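Local structure of transcriptional regulator, TetR family (Legionella pneumophila subsp. pneumophila str. Philadelphia 1, 3ON4) at residues L155-G166 with L179-I190. The protein is a TetR-family transcriptional regulator that probably binds DNA through a helix-turn-helix motif to control gene expression. Residues are numbered along the deposited sequence; the frame is centred on the assembly and turned at random.
Sequences LAKQIISLVEGG and LEGVRHFIDQTI
Phe-185 pushes its ring as a knob into a hole formed by Leu-155, Gln-158, Ile-159 and Leu-162. With CG anti to the backbone N (chi1 172°), the ring is carried toward segment 155-166, in among these four side chains. Leu-162 CD2 presses obliquely on its base, 3.3 Å from Phe-185 CB, while Leu-155 CD1 comes in obliquely at the far end, 3.7 Å from Phe-185 CZ. Ile-159 CG1 and Gln-158 OE1 lie at the ring edge, the latter 3.6 Å from Phe-185 CZ, and the Gln-158 amide stands at 90° to the ring. A turn away, Val-182 spreads its two methyls: CG1 meets Val-163 CG2 at 3.8 Å, and CG2 lies 3.6 Å from Leu-162 O. Segments 155-166 and 179-189, from the last two helices of the C-terminal regulatory domain of the TetR fold, run antiparallel (166°) and converge toward Gly-166, whose CA is 5.5 Å from that of Leu-179; as in other TetR regulators, these helices probably form a four-helix bundle with their counterparts. Thr-189 OG1 lies above one face of the Phe-185 ring, offset toward its rim, and donates to Phe-185 O (2.7 Å). Farther out, Phe-92 touches Val-182, and Gln-158 NE2 donates a hydrogen bond to Gly-181 O of the second subunit, anchoring the amide.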
# COMPACT_ATOMS: atom_id res chain seq x y z
N LEU A 155 -13.26 12.07 -6.43
CA LEU A 155 -12.24 12.80 -5.66
C LEU A 155 -11.97 12.12 -4.31
O LEU A 155 -10.83 12.06 -3.85
CB LEU A 155 -12.65 14.26 -5.45
CG LEU A 155 -11.65 15.24 -4.82
CD1 LEU A 155 -10.28 15.14 -5.46
CD2 LEU A 155 -12.17 16.71 -4.92
N ALA A 156 -13.03 11.63 -3.67
CA ALA A 156 -12.86 10.90 -2.42
C ALA A 156 -11.90 9.72 -2.66
O ALA A 156 -11.00 9.48 -1.88
CB ALA A 156 -14.23 10.42 -1.88
N LYS A 157 -12.09 8.99 -3.75
CA LYS A 157 -11.23 7.85 -4.06
C LYS A 157 -9.80 8.24 -4.44
O LYS A 157 -8.87 7.52 -4.09
CB LYS A 157 -11.88 6.96 -5.13
CG LYS A 157 -13.16 6.27 -4.58
CD LYS A 157 -13.87 5.43 -5.57
CE LYS A 157 -15.08 4.76 -4.91
NZ LYS A 157 -16.05 4.18 -5.86
N GLN A 158 -9.61 9.38 -5.10
CA GLN A 158 -8.26 9.86 -5.39
C GLN A 158 -7.53 10.22 -4.10
O GLN A 158 -6.34 9.92 -3.91
CB GLN A 158 -8.29 11.08 -6.32
CG GLN A 158 -8.54 10.78 -7.78
CD GLN A 158 -8.61 12.06 -8.58
OE1 GLN A 158 -9.27 13.01 -8.16
NE2 GLN A 158 -7.92 12.12 -9.72
N ILE A 159 -8.27 10.88 -3.21
CA ILE A 159 -7.68 11.34 -1.99
C ILE A 159 -7.20 10.16 -1.15
O ILE A 159 -6.07 10.16 -0.69
CB ILE A 159 -8.64 12.20 -1.15
CG1 ILE A 159 -8.85 13.57 -1.80
CG2 ILE A 159 -8.07 12.42 0.28
CD1 ILE A 159 -10.04 14.32 -1.19
N ILE A 160 -8.05 9.15 -0.96
CA ILE A 160 -7.65 8.02 -0.10
C ILE A 160 -6.55 7.20 -0.78
O ILE A 160 -5.67 6.68 -0.09
CB ILE A 160 -8.86 7.14 0.40
CG1 ILE A 160 -8.41 6.13 1.51
CG2 ILE A 160 -9.53 6.42 -0.72
CD1 ILE A 160 -7.55 6.70 2.67
N SER A 161 -6.59 7.10 -2.10
CA SER A 161 -5.51 6.42 -2.83
C SER A 161 -4.18 7.14 -2.60
O SER A 161 -3.15 6.51 -2.33
CB SER A 161 -5.81 6.36 -4.33
OG SER A 161 -7.02 5.66 -4.56
N LEU A 162 -4.21 8.47 -2.67
CA LEU A 162 -3.00 9.25 -2.53
C LEU A 162 -2.48 9.17 -1.10
O LEU A 162 -1.28 9.07 -0.89
CB LEU A 162 -3.24 10.70 -2.93
CG LEU A 162 -2.07 11.64 -3.12
CD1 LEU A 162 -0.92 11.02 -3.97
CD2 LEU A 162 -2.60 12.91 -3.79
N VAL A 163 -3.39 9.22 -0.13
CA VAL A 163 -3.02 9.10 1.27
C VAL A 163 -2.32 7.76 1.50
O VAL A 163 -1.24 7.71 2.10
CB VAL A 163 -4.24 9.23 2.20
CG1 VAL A 163 -3.93 8.70 3.63
CG2 VAL A 163 -4.75 10.68 2.22
N GLU A 164 -2.92 6.67 1.02
CA GLU A 164 -2.35 5.33 1.23
C GLU A 164 -0.98 5.19 0.56
O GLU A 164 0.00 4.77 1.18
CB GLU A 164 -3.32 4.24 0.78
CG GLU A 164 -4.62 4.17 1.60
CD GLU A 164 -4.42 3.81 3.05
OE1 GLU A 164 -3.43 3.13 3.37
OE2 GLU A 164 -5.28 4.16 3.89
N GLY A 165 -0.90 5.57 -0.71
CA GLY A 165 0.35 5.46 -1.45
C GLY A 165 1.43 6.38 -0.91
O GLY A 165 2.61 6.00 -0.86
N GLY A 166 1.05 7.60 -0.53
CA GLY A 166 1.97 8.56 0.08
C GLY A 166 2.57 8.08 1.38
O GLY A 166 3.80 8.20 1.62
N LEU A 179 4.38 12.96 1.63
CA LEU A 179 3.21 13.39 2.39
C LEU A 179 2.83 14.83 2.03
O LEU A 179 1.66 15.18 2.02
CB LEU A 179 3.50 13.28 3.89
CG LEU A 179 3.90 11.87 4.36
CD1 LEU A 179 4.23 11.85 5.83
CD2 LEU A 179 2.80 10.88 4.05
N GLU A 180 3.84 15.65 1.75
CA GLU A 180 3.58 17.03 1.30
C GLU A 180 2.80 17.01 0.00
O GLU A 180 1.93 17.83 -0.21
CB GLU A 180 4.89 17.80 1.14
CG GLU A 180 5.60 18.09 2.47
CD GLU A 180 6.96 18.73 2.27
OE1 GLU A 180 7.38 18.91 1.12
OE2 GLU A 180 7.62 19.06 3.29
N GLY A 181 3.10 16.04 -0.86
CA GLY A 181 2.40 15.84 -2.12
C GLY A 181 0.91 15.56 -1.97
O GLY A 181 0.11 16.01 -2.80
N VAL A 182 0.55 14.83 -0.92
CA VAL A 182 -0.85 14.57 -0.61
C VAL A 182 -1.52 15.89 -0.25
O VAL A 182 -2.61 16.21 -0.75
CB VAL A 182 -1.01 13.62 0.56
CG1 VAL A 182 -2.51 13.34 0.81
CG2 VAL A 182 -0.22 12.33 0.31
N ARG A 183 -0.90 16.63 0.65
CA ARG A 183 -1.42 17.95 1.03
C ARG A 183 -1.51 18.90 -0.15
O ARG A 183 -2.50 19.59 -0.29
CB ARG A 183 -0.59 18.55 2.15
CG ARG A 183 -1.08 19.89 2.67
CD ARG A 183 -2.54 19.91 3.12
NE ARG A 183 -2.87 21.26 3.59
CZ ARG A 183 -2.86 21.67 4.86
NH1 ARG A 183 -2.59 20.85 5.87
NH2 ARG A 183 -3.14 22.94 5.12
N HIS A 184 -0.48 18.94 -1.00
CA HIS A 184 -0.51 19.76 -2.21
C HIS A 184 -1.70 19.40 -3.10
O HIS A 184 -2.37 20.28 -3.62
CB HIS A 184 0.77 19.60 -3.05
CG HIS A 184 2.00 20.22 -2.45
ND1 HIS A 184 1.98 21.46 -1.83
CD2 HIS A 184 3.28 19.80 -2.41
CE1 HIS A 184 3.20 21.75 -1.41
NE2 HIS A 184 4.01 20.76 -1.75
N PHE A 185 -1.95 18.11 -3.31
CA PHE A 185 -3.09 17.69 -4.12
C PHE A 185 -4.41 18.22 -3.54
O PHE A 185 -5.27 18.73 -4.27
CB PHE A 185 -3.15 16.16 -4.24
CG PHE A 185 -4.41 15.65 -4.92
CD1 PHE A 185 -4.48 15.57 -6.29
CD2 PHE A 185 -5.50 15.24 -4.17
CE1 PHE A 185 -5.64 15.10 -6.92
CE2 PHE A 185 -6.64 14.74 -4.78
CZ PHE A 185 -6.71 14.68 -6.17
N ILE A 186 -4.55 18.10 -2.23
CA ILE A 186 -5.76 18.56 -1.54
C ILE A 186 -5.93 20.08 -1.76
O ILE A 186 -7.00 20.55 -2.21
CB ILE A 186 -5.70 18.21 -0.02
CG1 ILE A 186 -5.76 16.70 0.20
CG2 ILE A 186 -6.82 18.89 0.75
CD1 ILE A 186 -5.37 16.22 1.64
N ASP A 187 -4.87 20.82 -1.47
CA ASP A 187 -4.87 22.27 -1.52
C ASP A 187 -5.12 22.79 -2.93
O ASP A 187 -5.74 23.83 -3.10
CB ASP A 187 -3.54 22.84 -1.02
CG ASP A 187 -3.31 22.60 0.46
OD1 ASP A 187 -4.27 22.17 1.16
OD2 ASP A 187 -2.17 22.87 0.93
N GLN A 188 -4.59 22.09 -3.93
CA GLN A 188 -4.73 22.56 -5.32
C GLN A 188 -6.04 22.11 -5.98
O GLN A 188 -6.51 22.77 -6.90
CB GLN A 188 -3.51 22.17 -6.17
CG GLN A 188 -2.17 22.76 -5.68
CD GLN A 188 -2.15 24.29 -5.64
OE1 GLN A 188 -2.38 24.95 -6.66
NE2 GLN A 188 -1.87 24.85 -4.47
N THR A 189 -6.63 21.03 -5.48
CA THR A 189 -7.79 20.42 -6.13
C THR A 189 -9.12 20.87 -5.52
O THR A 189 -10.09 21.07 -6.25
CB THR A 189 -7.72 18.87 -6.14
OG1 THR A 189 -6.45 18.46 -6.65
CG2 THR A 189 -8.84 18.27 -7.02
N ILE A 190 -9.17 21.04 -4.20
CA ILE A 190 -10.41 21.39 -3.49
C ILE A 190 -10.64 22.89 -3.36
O ILE A 190 -9.71 23.63 -3.07
CB ILE A 190 -10.44 20.79 -2.07
CG1 ILE A 190 -10.48 19.27 -2.12
CG2 ILE A 190 -11.65 21.31 -1.28
CD1 ILE A 190 -10.31 18.64 -0.78